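Local coordinates for penicillin-binding protein PbpB (Mycobacterium tuberculosis, PDB 6KGU) that synthesises cross-linked peptidoglycan from lipid intermediates during cell wall biogenesis and is inactivated by beta-lactam antibiotics, at residues A[222-226]-A[390-395]; A[258-264]-A[358-362]; A[276-280]-A[441-445]; A[337-341]-A[377-381]; A[344-348]-A[431-435]. All coordinates share one frame; numbering follows the deposited sequence.

Contact 1. Residues A[222-226]-A[390-395]; sequences SAVVL and LLQMTG
Leu390 pushes its CD2 methyl against the start of strand segment 222-226, 3.2 Å from Ser222 OG and 3.5 Å from Ala223 N, the closest approach in this buried contact. Beside it, Val224 CG2 and Leu390 CD2 meet at 3.9 Å as the side chains run antiparallel past one another. Helix and strand axes approach to 8.6 Å at a crossing angle of -39°. This is a helix laid on one face of the central antiparallel sheet of the transpeptidase domain, a fold shared with serine beta-lactamases; Ala223 and Val225 turn to the other face, against Val205 of helix 199-216. Thr394 packs closely too: OG1 bonds back to Leu390 O at 2.8 Å, and with chi1 at -51° CG2 stands anti to the backbone N, 3.7 Å from Leu226 CG. The looser side belongs to Leu391, whose CD1 merely reaches Val224 CG1 and Leu226 CD2, each at 4.1 Å, and which also leans on Met236 of strand 233-238.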
loop_
_atom_site.group_PDB
_atom_site.type_symbol
_atom_site.label_atom_id
_atom_site.label_comp_id
_atom_site.label_asym_id
_atom_site.label_seq_id
_atom_site.Cartn_x
_atom_site.Cartn_y
_atom_site.Cartn_z
ATOM N N SER A 222 4.551 -2.906 -7.478
ATOM C CA SER A 222 4.157 -3.595 -6.261
ATOM C C SER A 222 2.741 -3.166 -5.909
ATOM O O SER A 222 2.246 -2.146 -6.390
ATOM C CB SER A 222 5.135 -3.313 -5.119
ATOM O OG SER A 222 5.206 -1.929 -4.916
ATOM N N ALA A 223 2.084 -3.979 -5.086
ATOM C CA ALA A 223 0.688 -3.774 -4.739
ATOM C C ALA A 223 0.426 -4.403 -3.375
ATOM O O ALA A 223 1.014 -5.433 -3.018
ATOM C CB ALA A 223 -0.280 -4.366 -5.792
ATOM N N VAL A 224 -0.468 -3.773 -2.623
ATOM C CA VAL A 224 -0.864 -4.230 -1.295
ATOM C C VAL A 224 -2.383 -4.186 -1.231
ATOM O O VAL A 224 -2.997 -3.213 -1.682
ATOM C CB VAL A 224 -0.250 -3.349 -0.180
ATOM C CG1 VAL A 224 -0.883 -3.679 1.199
ATOM C CG2 VAL A 224 1.298 -3.501 -0.151
ATOM N N VAL A 225 -2.987 -5.238 -0.694
ATOM C CA VAL A 225 -4.420 -5.274 -0.443
ATOM C C VAL A 225 -4.623 -5.467 1.054
ATOM O O VAL A 225 -4.172 -6.467 1.621
ATOM C CB VAL A 225 -5.124 -6.391 -1.228
ATOM C CG1 VAL A 225 -6.627 -6.384 -0.886
ATOM C CG2 VAL A 225 -4.899 -6.225 -2.758
ATOM N N LEU A 226 -5.321 -4.529 1.682
ATOM C CA LEU A 226 -5.656 -4.635 3.090
ATOM C C LEU A 226 -7.145 -4.878 3.277
ATOM O O LEU A 226 -7.975 -4.362 2.526
ATOM C CB LEU A 226 -5.270 -3.364 3.852
ATOM C CG LEU A 226 -3.807 -2.912 3.867
ATOM C CD1 LEU A 226 -3.670 -1.646 4.733
ATOM C CD2 LEU A 226 -2.900 -4.021 4.377
ATOM N N LEU A 390 4.865 1.695 0.386
ATOM C CA LEU A 390 3.569 1.283 -0.140
ATOM C C LEU A 390 2.621 0.872 0.978
ATOM O O LEU A 390 1.422 1.182 0.935
ATOM C CB LEU A 390 3.751 0.128 -1.137
ATOM C CG LEU A 390 2.476 -0.222 -1.918
ATOM C CD1 LEU A 390 1.913 1.028 -2.560
ATOM C CD2 LEU A 390 2.736 -1.303 -2.994
ATOM N N LEU A 391 3.133 0.156 1.985
ATOM C CA LEU A 391 2.262 -0.288 3.074
ATOM C C LEU A 391 1.734 0.897 3.878
ATOM O O LEU A 391 0.549 0.938 4.238
ATOM C CB LEU A 391 3.010 -1.269 3.988
ATOM C CG LEU A 391 2.197 -1.799 5.165
ATOM C CD1 LEU A 391 0.967 -2.588 4.690
ATOM C CD2 LEU A 391 3.080 -2.663 6.079
ATOM N N GLN A 392 2.617 1.853 4.208
ATOM C CA GLN A 392 2.183 3.078 4.878
ATOM C C GLN A 392 1.131 3.820 4.052
ATOM O O GLN A 392 0.120 4.287 4.585
ATOM C CB GLN A 392 3.385 3.996 5.113
ATOM C CG GLN A 392 4.300 3.545 6.241
ATOM C CD GLN A 392 5.499 4.447 6.384
ATOM O OE1 GLN A 392 6.027 4.936 5.384
ATOM N NE2 GLN A 392 5.950 4.664 7.626
ATOM N N MET A 393 1.393 3.993 2.754
ATOM C CA MET A 393 0.437 4.670 1.880
ATOM C C MET A 393 -0.916 3.982 1.933
ATOM O O MET A 393 -1.949 4.624 2.163
ATOM C CB MET A 393 0.980 4.688 0.444
ATOM C CG MET A 393 0.100 5.408 -0.570
ATOM S SD MET A 393 0.704 5.157 -2.265
ATOM C CE MET A 393 -0.359 3.816 -2.810
ATOM N N THR A 394 -0.921 2.662 1.737
ATOM C CA THR A 394 -2.157 1.895 1.807
ATOM C C THR A 394 -2.798 1.992 3.190
ATOM O O THR A 394 -4.026 2.022 3.312
ATOM C CB THR A 394 -1.867 0.441 1.431
ATOM O OG1 THR A 394 -1.151 0.420 0.189
ATOM C CG2 THR A 394 -3.141 -0.340 1.262
ATOM N N GLY A 395 -1.981 2.044 4.244
ATOM C CA GLY A 395 -2.530 2.138 5.588
ATOM C C GLY A 395 -3.251 3.451 5.836
ATOM O O GLY A 395 -4.229 3.492 6.594
#

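Contact 2. Residues A[258-264]-A[358-362]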
loop_
_atom_site.group_PDB
_atom_site.type_symbol
_atom_site.label_atom_id
_atom_site.label_comp_id
_atom_site.label_asym_id
_atom_site.label_seq_id
_atom_site.Cartn_x
_atom_site.Cartn_y
_atom_site.Cartn_z
ATOM N N ASN A 258 11.303 -7.409 -0.321
ATOM C CA ASN A 258 9.890 -7.071 -0.141
ATOM C C ASN A 258 9.729 -5.559 -0.225
ATOM O O ASN A 258 9.483 -4.881 0.781
ATOM C CB ASN A 258 9.380 -7.647 1.184
ATOM C CG ASN A 258 7.867 -7.638 1.291
ATOM O OD1 ASN A 258 7.151 -7.554 0.286
ATOM N ND2 ASN A 258 7.367 -7.730 2.522
ATOM N N PRO A 259 9.862 -4.994 -1.436
ATOM C CA PRO A 259 9.834 -3.525 -1.601
ATOM C C PRO A 259 8.608 -2.835 -1.021
ATOM O O PRO A 259 8.702 -1.662 -0.641
ATOM C CB PRO A 259 9.856 -3.340 -3.130
ATOM C CG PRO A 259 10.394 -4.598 -3.680
ATOM C CD PRO A 259 10.050 -5.708 -2.710
ATOM N N ALA A 260 7.450 -3.508 -0.998
ATOM C CA ALA A 260 6.236 -2.919 -0.426
ATOM C C ALA A 260 6.450 -2.420 1.000
ATOM O O ALA A 260 5.740 -1.511 1.454
ATOM C CB ALA A 260 5.089 -3.945 -0.431
ATOM N N VAL A 261 7.400 -3.007 1.730
ATOM C CA VAL A 261 7.703 -2.549 3.077
ATOM C C VAL A 261 9.091 -1.943 3.190
ATOM O O VAL A 261 9.309 -1.122 4.090
ATOM C CB VAL A 261 7.534 -3.673 4.125
ATOM C CG1 VAL A 261 6.109 -4.221 4.119
ATOM C CG2 VAL A 261 8.585 -4.787 3.927
ATOM N N SER A 262 10.032 -2.302 2.311
ATOM C CA SER A 262 11.417 -1.907 2.510
ATOM C C SER A 262 11.821 -0.638 1.771
ATOM O O SER A 262 12.875 -0.088 2.077
ATOM C CB SER A 262 12.355 -3.032 2.058
ATOM O OG SER A 262 12.407 -3.014 0.652
ATOM N N SER A 263 11.052 -0.170 0.789
ATOM C CA SER A 263 11.568 0.796 -0.182
ATOM C C SER A 263 10.664 2.017 -0.255
ATOM O O SER A 263 9.706 2.036 -1.039
ATOM C CB SER A 263 11.717 0.144 -1.563
ATOM O OG SER A 263 12.535 -1.027 -1.464
ATOM N N PRO A 264 10.942 3.062 0.532
ATOM C CA PRO A 264 10.048 4.229 0.537
ATOM C C PRO A 264 10.235 5.061 -0.715
ATOM O O PRO A 264 11.247 4.964 -1.407
ATOM C CB PRO A 264 10.462 5.007 1.796
ATOM C CG PRO A 264 11.964 4.621 1.999
ATOM C CD PRO A 264 12.009 3.161 1.551
ATOM N N LEU A 358 7.131 -7.848 9.489
ATOM C CA LEU A 358 7.928 -8.287 8.359
ATOM C C LEU A 358 9.333 -7.716 8.477
ATOM O O LEU A 358 9.487 -6.548 8.849
ATOM C CB LEU A 358 7.295 -7.833 7.020
ATOM C CG LEU A 358 5.996 -8.544 6.608
ATOM C CD1 LEU A 358 5.263 -7.819 5.477
ATOM C CD2 LEU A 358 6.301 -9.979 6.216
ATOM N N PRO A 359 10.368 -8.492 8.163
ATOM C CA PRO A 359 11.735 -7.969 8.282
ATOM C C PRO A 359 12.019 -6.886 7.250
ATOM O O PRO A 359 11.485 -6.900 6.139
ATOM C CB PRO A 359 12.614 -9.205 8.041
ATOM C CG PRO A 359 11.765 -10.122 7.205
ATOM C CD PRO A 359 10.324 -9.857 7.594
ATOM N N GLY A 360 12.872 -5.933 7.633
ATOM C CA GLY A 360 13.326 -4.905 6.712
ATOM C C GLY A 360 12.351 -3.777 6.447
ATOM O O GLY A 360 12.517 -3.054 5.456
ATOM N N GLU A 361 11.340 -3.595 7.298
ATOM C CA GLU A 361 10.375 -2.525 7.080
ATOM C C GLU A 361 11.037 -1.160 7.271
ATOM O O GLU A 361 11.682 -0.917 8.295
ATOM C CB GLU A 361 9.179 -2.644 8.033
ATOM C CG GLU A 361 8.132 -1.533 7.724
ATOM C CD GLU A 361 6.976 -1.433 8.714
ATOM O OE1 GLU A 361 7.052 -2.017 9.814
ATOM O OE2 GLU A 361 5.988 -0.743 8.375
ATOM N N SER A 362 10.869 -0.265 6.296
ATOM C CA SER A 362 11.359 1.100 6.449
ATOM C C SER A 362 10.324 1.952 7.174
ATOM O O SER A 362 9.119 1.706 7.097
ATOM C CB SER A 362 11.685 1.713 5.083
ATOM O OG SER A 362 11.899 3.107 5.190
HETATM O O HOH W 1 9.571 -8.341 4.480
#
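Val261 holds CG1 anti to its carbonyl carbon (chi1 -59°), and Leu358 holds CG likewise (chi1 -71°); these torsions bring Val261 CG1 to 3.9 Å from Leu358 CD1, the side chains crossing at about a right angle. Leu358 CD1 is also touched by Asn258 ND2, at 3.6 Å. Val261, on the short helix 259-262, and Leu358, opening the type II turn 358-361, both rest on the same side chain, Met236 of strand 233-238. Gly360 takes the positive phi that such a turn favours at its third position, and its carbonyl O lies 3.3 Å from Ser262 CA in a CA-H...O contact. One direct hydrogen bond joins the backbones: Ser362 N to Val261 O, 2.8 Å and nearly straight at 170°. A water forms the second polar link, accepting from Asn258 ND2 at 3.0 Å and donating to Pro359 O at 2.9 Å. Asn258 OD1 is taken by Asn136 ND2, the Glu361 carboxylate by Thr354 OG1, and Ser362 OG by Gly364 N. The polar ends thus have partners outside the pair, and what ties turn to helix is chiefly backbone and water bonding over a small hydrophobic patch.

Contact 3. Residues A[276-280]-A[441-445]; sequences ASAVI and TVRQM
The helix that follows Ser269, by similarity the residue acylated in the active site, is 272-281; it presents Ala276, Ser277 and Ile280 to Thr441, Val442 and Met445 of helix 436-445. An SxxK pattern at the start of helix 272-281 is consistent with the family's catalytic helix. The two short axes pass 10.3 Å apart at 129°, nearer to perpendicular than to antiparallel; no hydrogen bond joins the segments, which pack by van der Waals contact. Val442 points its CG2 branch into the facing helix, 3.9 Å from Ser277 CA and 4.1 Å from Ala276 O, where the small residues let it approach the backbone. Ile280 divides its two branches: CG2 lies 4.0 Å from Thr441 CG2, the side chains crossing at a slant, while Ile280 and Met445 reach toward each other, their nearest atoms CG1 and CE 3.9 Å apart. A bend at chi3 (-56°) curls the Met445 methyl back toward the partner helix, where it also lies 4.3 Å from Ala276 CB. Both hydroxyls are bonded within their own helices, Ser277 OG to Ile273 O and Thr441 OG1 to Gln437 O. Helix 317-323 joins the same cluster through Phe321 on Ala276 and Thr317 and Thr318 on Met445, whereas Ala278 and Val279 pack on helix 326-336, and Arg443 forms a salt bridge with Asp403.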
loop_
_atom_site.group_PDB
_atom_site.type_symbol
_atom_site.label_atom_id
_atom_site.label_comp_id
_atom_site.label_asym_id
_atom_site.label_seq_id
_atom_site.Cartn_x
_atom_site.Cartn_y
_atom_site.Cartn_z
ATOM N N ALA A 276 -7.091 16.595 2.428
ATOM C CA ALA A 276 -8.537 16.456 2.292
ATOM C C ALA A 276 -9.181 16.145 3.631
ATOM O O ALA A 276 -10.214 16.725 3.981
ATOM C CB ALA A 276 -8.876 15.352 1.287
ATOM N N SER A 277 -8.581 15.214 4.381
ATOM C CA SER A 277 -9.099 14.807 5.679
ATOM C C SER A 277 -9.001 15.941 6.684
ATOM O O SER A 277 -9.929 16.173 7.465
ATOM C CB SER A 277 -8.315 13.588 6.181
ATOM O OG SER A 277 -8.447 12.496 5.285
ATOM N N ALA A 278 -7.885 16.660 6.680
ATOM C CA ALA A 278 -7.714 17.741 7.641
ATOM C C ALA A 278 -8.718 18.860 7.397
ATOM O O ALA A 278 -9.378 19.327 8.335
ATOM C CB ALA A 278 -6.280 18.264 7.585
ATOM N N VAL A 279 -8.863 19.293 6.142
ATOM C CA VAL A 279 -9.733 20.432 5.876
ATOM C C VAL A 279 -11.191 20.085 6.188
ATOM O O VAL A 279 -11.950 20.943 6.655
ATOM C CB VAL A 279 -9.520 20.930 4.423
ATOM C CG1 VAL A 279 -10.502 20.306 3.450
ATOM C CG2 VAL A 279 -9.591 22.449 4.341
ATOM N N ILE A 280 -11.610 18.833 5.981
ATOM C CA ILE A 280 -12.977 18.452 6.334
ATOM C C ILE A 280 -13.120 18.289 7.847
ATOM O O ILE A 280 -14.089 18.770 8.448
ATOM C CB ILE A 280 -13.394 17.158 5.596
ATOM C CG1 ILE A 280 -13.405 17.366 4.079
ATOM C CG2 ILE A 280 -14.745 16.642 6.121
ATOM C CD1 ILE A 280 -14.442 18.380 3.591
ATOM N N THR A 441 -17.240 11.339 4.326
ATOM C CA THR A 441 -17.231 12.450 3.386
ATOM C C THR A 441 -16.020 12.392 2.456
ATOM O O THR A 441 -16.141 12.642 1.249
ATOM C CB THR A 441 -17.276 13.766 4.170
ATOM O OG1 THR A 441 -18.563 13.893 4.784
ATOM C CG2 THR A 441 -17.028 14.970 3.274
ATOM N N VAL A 442 -14.848 12.043 2.986
ATOM C CA VAL A 442 -13.658 11.974 2.142
ATOM C C VAL A 442 -13.777 10.825 1.133
ATOM O O VAL A 442 -13.430 10.982 -0.042
ATOM C CB VAL A 442 -12.394 11.844 3.013
ATOM C CG1 VAL A 442 -11.177 11.510 2.152
ATOM C CG2 VAL A 442 -12.155 13.142 3.830
ATOM N N ARG A 443 -14.274 9.667 1.572
ATOM C CA ARG A 443 -14.532 8.542 0.665
ATOM C C ARG A 443 -15.441 8.948 -0.485
ATOM O O ARG A 443 -15.187 8.598 -1.645
ATOM C CB ARG A 443 -15.186 7.366 1.415
ATOM C CG ARG A 443 -14.316 6.654 2.415
ATOM C CD ARG A 443 -14.825 5.234 2.703
ATOM N NE ARG A 443 -16.207 5.150 3.179
ATOM C CZ ARG A 443 -16.560 5.106 4.464
ATOM N NH1 ARG A 443 -15.646 5.198 5.416
ATOM N NH2 ARG A 443 -17.834 4.992 4.802
ATOM N N GLN A 444 -16.533 9.657 -0.176
ATOM C CA GLN A 444 -17.441 10.086 -1.236
ATOM C C GLN A 444 -16.751 11.053 -2.188
ATOM O O GLN A 444 -16.890 10.930 -3.411
ATOM C CB GLN A 444 -18.699 10.722 -0.631
ATOM C CG GLN A 444 -19.658 9.701 -0.027
ATOM C CD GLN A 444 -20.190 8.704 -1.062
ATOM O OE1 GLN A 444 -20.523 9.071 -2.188
ATOM N NE2 GLN A 444 -20.251 7.449 -0.681
ATOM N N MET A 445 -15.993 12.014 -1.644
ATOM C CA MET A 445 -15.251 12.958 -2.474
ATOM C C MET A 445 -14.321 12.241 -3.438
ATOM O O MET A 445 -14.235 12.599 -4.613
ATOM C CB MET A 445 -14.428 13.918 -1.601
ATOM C CG MET A 445 -15.075 15.246 -1.294
ATOM S SD MET A 445 -13.874 16.508 -0.799
ATOM C CE MET A 445 -13.064 15.692 0.579
#

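Contact 4. Residues A[337-341]-A[377-381]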
loop_
_atom_site.group_PDB
_atom_site.type_symbol
_atom_site.label_atom_id
_atom_site.label_comp_id
_atom_site.label_asym_id
_atom_site.label_seq_id
_atom_site.Cartn_x
_atom_site.Cartn_y
_atom_site.Cartn_z
ATOM N N GLY A 337 -3.355 25.145 8.292
ATOM C CA GLY A 337 -2.192 25.607 9.017
ATOM C C GLY A 337 -1.168 24.501 9.215
ATOM O O GLY A 337 -1.499 23.309 9.202
ATOM N N PRO A 338 0.105 24.886 9.398
ATOM C CA PRO A 338 1.180 23.882 9.550
ATOM C C PRO A 338 1.001 22.935 10.727
ATOM O O PRO A 338 1.220 21.723 10.583
ATOM C CB PRO A 338 2.439 24.750 9.723
ATOM C CG PRO A 338 2.109 26.038 9.077
ATOM C CD PRO A 338 0.637 26.260 9.302
ATOM N N GLU A 339 0.602 23.457 11.892
ATOM C CA GLU A 339 0.514 22.632 13.096
ATOM C C GLU A 339 -0.545 21.548 12.963
ATOM O O GLU A 339 -0.286 20.373 13.243
ATOM C CB GLU A 339 0.213 23.507 14.309
ATOM C CG GLU A 339 1.429 24.244 14.843
ATOM C CD GLU A 339 1.266 24.641 16.298
ATOM O OE1 GLU A 339 0.190 25.167 16.658
ATOM O OE2 GLU A 339 2.207 24.407 17.089
ATOM N N ARG A 340 -1.766 21.927 12.588
ATOM C CA ARG A 340 -2.799 20.914 12.445
ATOM C C ARG A 340 -2.468 19.973 11.292
ATOM O O ARG A 340 -2.737 18.773 11.371
ATOM C CB ARG A 340 -4.169 21.569 12.260
ATOM C CG ARG A 340 -4.740 22.170 13.551
ATOM C CD ARG A 340 -6.149 22.769 13.400
ATOM N NE ARG A 340 -6.207 23.842 12.401
ATOM C CZ ARG A 340 -7.239 24.678 12.263
ATOM N NH1 ARG A 340 -8.291 24.572 13.071
ATOM N NH2 ARG A 340 -7.223 25.619 11.320
ATOM N N TYR A 341 -1.852 20.488 10.226
ATOM C CA TYR A 341 -1.474 19.607 9.130
ATOM C C TYR A 341 -0.453 18.571 9.592
ATOM O O TYR A 341 -0.626 17.369 9.369
ATOM C CB TYR A 341 -0.922 20.397 7.952
ATOM C CG TYR A 341 -0.631 19.457 6.818
ATOM C CD1 TYR A 341 -1.658 18.996 5.996
ATOM C CD2 TYR A 341 0.656 18.964 6.612
ATOM C CE1 TYR A 341 -1.399 18.085 4.972
ATOM C CE2 TYR A 341 0.926 18.073 5.605
ATOM C CZ TYR A 341 -0.101 17.622 4.788
ATOM O OH TYR A 341 0.185 16.718 3.785
ATOM N N PHE A 377 6.008 23.600 4.059
ATOM C CA PHE A 377 4.553 23.572 4.040
ATOM C C PHE A 377 3.986 23.758 2.636
ATOM O O PHE A 377 2.843 23.365 2.384
ATOM C CB PHE A 377 3.991 24.637 4.986
ATOM C CG PHE A 377 2.520 24.458 5.299
ATOM C CD1 PHE A 377 2.017 23.209 5.637
ATOM C CD2 PHE A 377 1.648 25.536 5.268
ATOM C CE1 PHE A 377 0.675 23.043 5.943
ATOM C CE2 PHE A 377 0.300 25.378 5.571
ATOM C CZ PHE A 377 -0.188 24.134 5.911
ATOM N N ALA A 378 4.747 24.345 1.719
ATOM C CA ALA A 378 4.320 24.403 0.331
ATOM C C ALA A 378 4.543 23.093 -0.415
ATOM O O ALA A 378 4.108 22.974 -1.563
ATOM C CB ALA A 378 5.059 25.525 -0.405
ATOM N N ASN A 379 5.223 22.120 0.193
ATOM C CA ASN A 379 5.580 20.878 -0.479
ATOM C C ASN A 379 4.865 19.659 0.085
ATOM O O ASN A 379 4.311 18.862 -0.681
ATOM C CB ASN A 379 7.100 20.665 -0.411
ATOM C CG ASN A 379 7.863 21.643 -1.298
ATOM O OD1 ASN A 379 8.739 22.360 -0.832
ATOM N ND2 ASN A 379 7.512 21.687 -2.572
ATOM N N LEU A 380 4.891 19.478 1.410
ATOM C CA LEU A 380 4.291 18.296 2.032
ATOM C C LEU A 380 2.840 18.051 1.622
ATOM O O LEU A 380 2.505 16.898 1.302
ATOM C CB LEU A 380 4.388 18.395 3.563
ATOM C CG LEU A 380 5.768 18.305 4.205
ATOM C CD1 LEU A 380 5.636 18.154 5.725
ATOM C CD2 LEU A 380 6.588 17.165 3.587
ATOM N N PRO A 381 1.941 19.047 1.623
ATOM C CA PRO A 381 0.535 18.755 1.289
ATOM C C PRO A 381 0.334 18.183 -0.097
ATOM O O PRO A 381 -0.647 17.469 -0.304
ATOM C CB PRO A 381 -0.163 20.113 1.442
ATOM C CG PRO A 381 0.678 20.847 2.476
ATOM C CD PRO A 381 2.101 20.440 2.106
HETATM O O HOH W 2 -1.749 16.247 1.951
#
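Pro338 sets CG over a face of the Phe377 ring, 4.0 Å from the centroid and 16° off the normal, a CH-pi contact in which the side chains cross at about a right angle. At its edge the phenyl ring meets Tyr341, with CE1 3.7 Å from Tyr341 CB. The two aromatic rings form an offset edge-to-face pair, centroids 6.0 Å apart and planes at 64°, with the edge of Phe377 turned to the face of Tyr341. CG anti to the backbone N places the Tyr341 ring where it crosses Phe377, Leu380 and Pro381 at a slant. Pro381 CG covers a face of that ring, 4.2 Å from the centroid and 15° off the normal, while Leu380 CB approaches Tyr341 CE2 to 4.0 Å. Helix 338-347 is thus joined at its start to the loop before helix 390-401, the Pro381 side chain about 10 Å from that of Ser269, the probable acylation site. Tyr341 OH donates to a water at 2.7 Å, which in turn donates to Pro381 O at 2.8 Å. Aromatic and proline faces thus supply the adhesion, and the water-bridged hydroxyl gives the tyrosine ring a polar tether at its far end.

Contact 5. Residues A[344-348]-A[431-435]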
loop_
_atom_site.group_PDB
_atom_site.type_symbol
_atom_site.label_atom_id
_atom_site.label_comp_id
_atom_site.label_asym_id
_atom_site.label_seq_id
_atom_site.Cartn_x
_atom_site.Cartn_y
_atom_site.Cartn_z
ATOM N N MET A 344 -1.930 15.862 11.632
ATOM C CA MET A 344 -2.687 14.878 10.868
ATOM C C MET A 344 -1.760 13.875 10.186
ATOM O O MET A 344 -2.040 12.669 10.191
ATOM C CB MET A 344 -3.576 15.599 9.850
ATOM C CG MET A 344 -4.475 14.696 9.057
ATOM S SD MET A 344 -5.827 14.053 10.027
ATOM C CE MET A 344 -6.879 15.494 10.125
ATOM N N LEU A 345 -0.661 14.361 9.586
ATOM C CA LEU A 345 0.367 13.477 9.031
ATOM C C LEU A 345 0.768 12.403 10.027
ATOM O O LEU A 345 0.871 11.221 9.681
ATOM C CB LEU A 345 1.622 14.267 8.646
ATOM C CG LEU A 345 1.833 15.082 7.384
ATOM C CD1 LEU A 345 3.197 15.776 7.439
ATOM C CD2 LEU A 345 1.699 14.238 6.099
ATOM N N ARG A 346 1.042 12.808 11.270
ATOM C CA ARG A 346 1.475 11.853 12.286
ATOM C C ARG A 346 0.363 10.877 12.636
ATOM O O ARG A 346 0.614 9.674 12.786
ATOM C CB ARG A 346 1.945 12.600 13.536
ATOM C CG ARG A 346 3.301 13.256 13.386
ATOM C CD ARG A 346 4.385 12.314 13.870
ATOM N NE ARG A 346 5.424 12.140 12.865
ATOM C CZ ARG A 346 6.410 11.256 12.957
ATOM N NH1 ARG A 346 6.500 10.462 14.022
ATOM N NH2 ARG A 346 7.304 11.176 11.982
ATOM N N LYS A 347 -0.876 11.363 12.762
ATOM C CA LYS A 347 -1.963 10.443 13.086
ATOM C C LYS A 347 -2.150 9.413 11.979
ATOM O O LYS A 347 -2.474 8.250 12.250
ATOM C CB LYS A 347 -3.270 11.201 13.346
ATOM C CG LYS A 347 -3.392 11.775 14.758
ATOM C CD LYS A 347 -4.820 12.239 15.086
ATOM C CE LYS A 347 -5.408 13.097 13.956
ATOM N NZ LYS A 347 -6.732 13.766 14.279
ATOM N N PHE A 348 -1.955 9.822 10.721
ATOM C CA PHE A 348 -2.044 8.888 9.611
ATOM C C PHE A 348 -0.891 7.889 9.588
ATOM O O PHE A 348 -0.884 7.016 8.714
ATOM C CB PHE A 348 -2.089 9.653 8.275
ATOM C CG PHE A 348 -3.485 9.988 7.802
ATOM C CD1 PHE A 348 -4.360 8.985 7.398
ATOM C CD2 PHE A 348 -3.917 11.305 7.749
ATOM C CE1 PHE A 348 -5.653 9.302 6.936
ATOM C CE2 PHE A 348 -5.201 11.636 7.298
ATOM C CZ PHE A 348 -6.071 10.633 6.893
ATOM N N ILE A 431 -6.354 3.729 16.215
ATOM C CA ILE A 431 -5.883 5.110 16.192
ATOM C C ILE A 431 -6.927 5.949 15.463
ATOM O O ILE A 431 -7.060 5.852 14.235
ATOM C CB ILE A 431 -4.509 5.255 15.524
ATOM C CG1 ILE A 431 -3.504 4.305 16.183
ATOM C CG2 ILE A 431 -4.051 6.710 15.593
ATOM C CD1 ILE A 431 -2.277 4.066 15.376
ATOM N N ARG A 432 -7.653 6.777 16.217
ATOM C CA ARG A 432 -8.641 7.701 15.669
ATOM C C ARG A 432 -7.922 8.837 14.945
ATOM O O ARG A 432 -7.197 9.616 15.572
ATOM C CB ARG A 432 -9.520 8.222 16.808
ATOM C CG ARG A 432 -10.409 9.446 16.493
ATOM C CD ARG A 432 -11.568 9.111 15.570
ATOM N NE ARG A 432 -12.432 8.050 16.081
ATOM C CZ ARG A 432 -13.385 7.473 15.360
ATOM N NH1 ARG A 432 -13.591 7.857 14.095
ATOM N NH2 ARG A 432 -14.116 6.498 15.878
ATOM N N VAL A 433 -8.094 8.919 13.627
ATOM C CA VAL A 433 -7.481 9.964 12.804
ATOM C C VAL A 433 -8.463 11.095 12.514
ATOM O O VAL A 433 -8.136 12.269 12.666
ATOM C CB VAL A 433 -6.940 9.364 11.484
ATOM C CG1 VAL A 433 -6.319 10.464 10.623
ATOM C CG2 VAL A 433 -5.951 8.220 11.749
ATOM N N VAL A 434 -9.655 10.750 12.042
ATOM C CA VAL A 434 -10.738 11.696 11.811
ATOM C C VAL A 434 -12.024 11.014 12.247
ATOM O O VAL A 434 -12.055 9.806 12.480
ATOM C CB VAL A 434 -10.842 12.134 10.333
ATOM C CG1 VAL A 434 -9.590 12.865 9.891
ATOM C CG2 VAL A 434 -11.139 10.912 9.449
ATOM N N SER A 435 -13.105 11.796 12.334
ATOM C CA SER A 435 -14.377 11.213 12.740
ATOM C C SER A 435 -14.924 10.298 11.645
ATOM O O SER A 435 -14.492 10.337 10.484
ATOM C CB SER A 435 -15.408 12.304 13.061
ATOM O OG SER A 435 -15.866 12.962 11.882
#
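Lys347 and Val433 bring their CA atoms to 5.5 Å where helix 338-347 passes the chain just beyond strand 431-432. Val433 is the hub. Its CG1, anti to the backbone N (chi1 179°), sits over the centre of the Phe348 ring, 3.6 Å from the centroid and only 8° off the normal, a CH-pi contact. The same methyl touches Met344 SD at 3.7 Å, so it meets the sulfur and the ring from two directions at roughly a right angle. Val433 CG2 takes the other direction and lies 3.5 Å from Lys347 O. Met344, bent at chi2 and chi3, continues to Val434, its CE 3.8 Å from Val434 CG1. On the more polar flank the lysine chain runs alongside the backbone, and Lys347 NZ donates to Val433 O at 2.6 Å. The next carbonyl is also engaged: Arg432 NH1 donates to Val434 O at 3.0 Å, with the acceptor in the guanidinium plane. Strand 405-406 pairs with 431-432, and its Arg406 also gives NE to Lys347 O. Phe348 is buried against Met396, Ala399 and Ile400 of helix 390-401, Met344 against Val274 of helix 272-281, and Ser435 OG caps helix 436-445 through Thr438 N.

In the fold
Contacts 1 and 2 adjoin: Leu391 N probably bonds to Ala260 O at 3.1 Å, tying the helix on the sheet to the short helix 259-262. Contacts 3, 4 and 5 form a second group. Ser277 OG packs 3.4 Å from Phe348 CZ, linking contacts 3 and 5, and Leu380 CD1 lies 3.8 Å from Leu345 CD1, linking contacts 4 and 5, which share helix 338-347. Bound aztreonam lies about 9 Å from the side chain of Leu380 in contact 4, about 13 Å from the side chains of Ala276 in contact 3 and Pro264 in contact 2, and about 14 Å from that of Leu390 in contact 1. The Ala276 side chain is about 11 Å from that of Ser269.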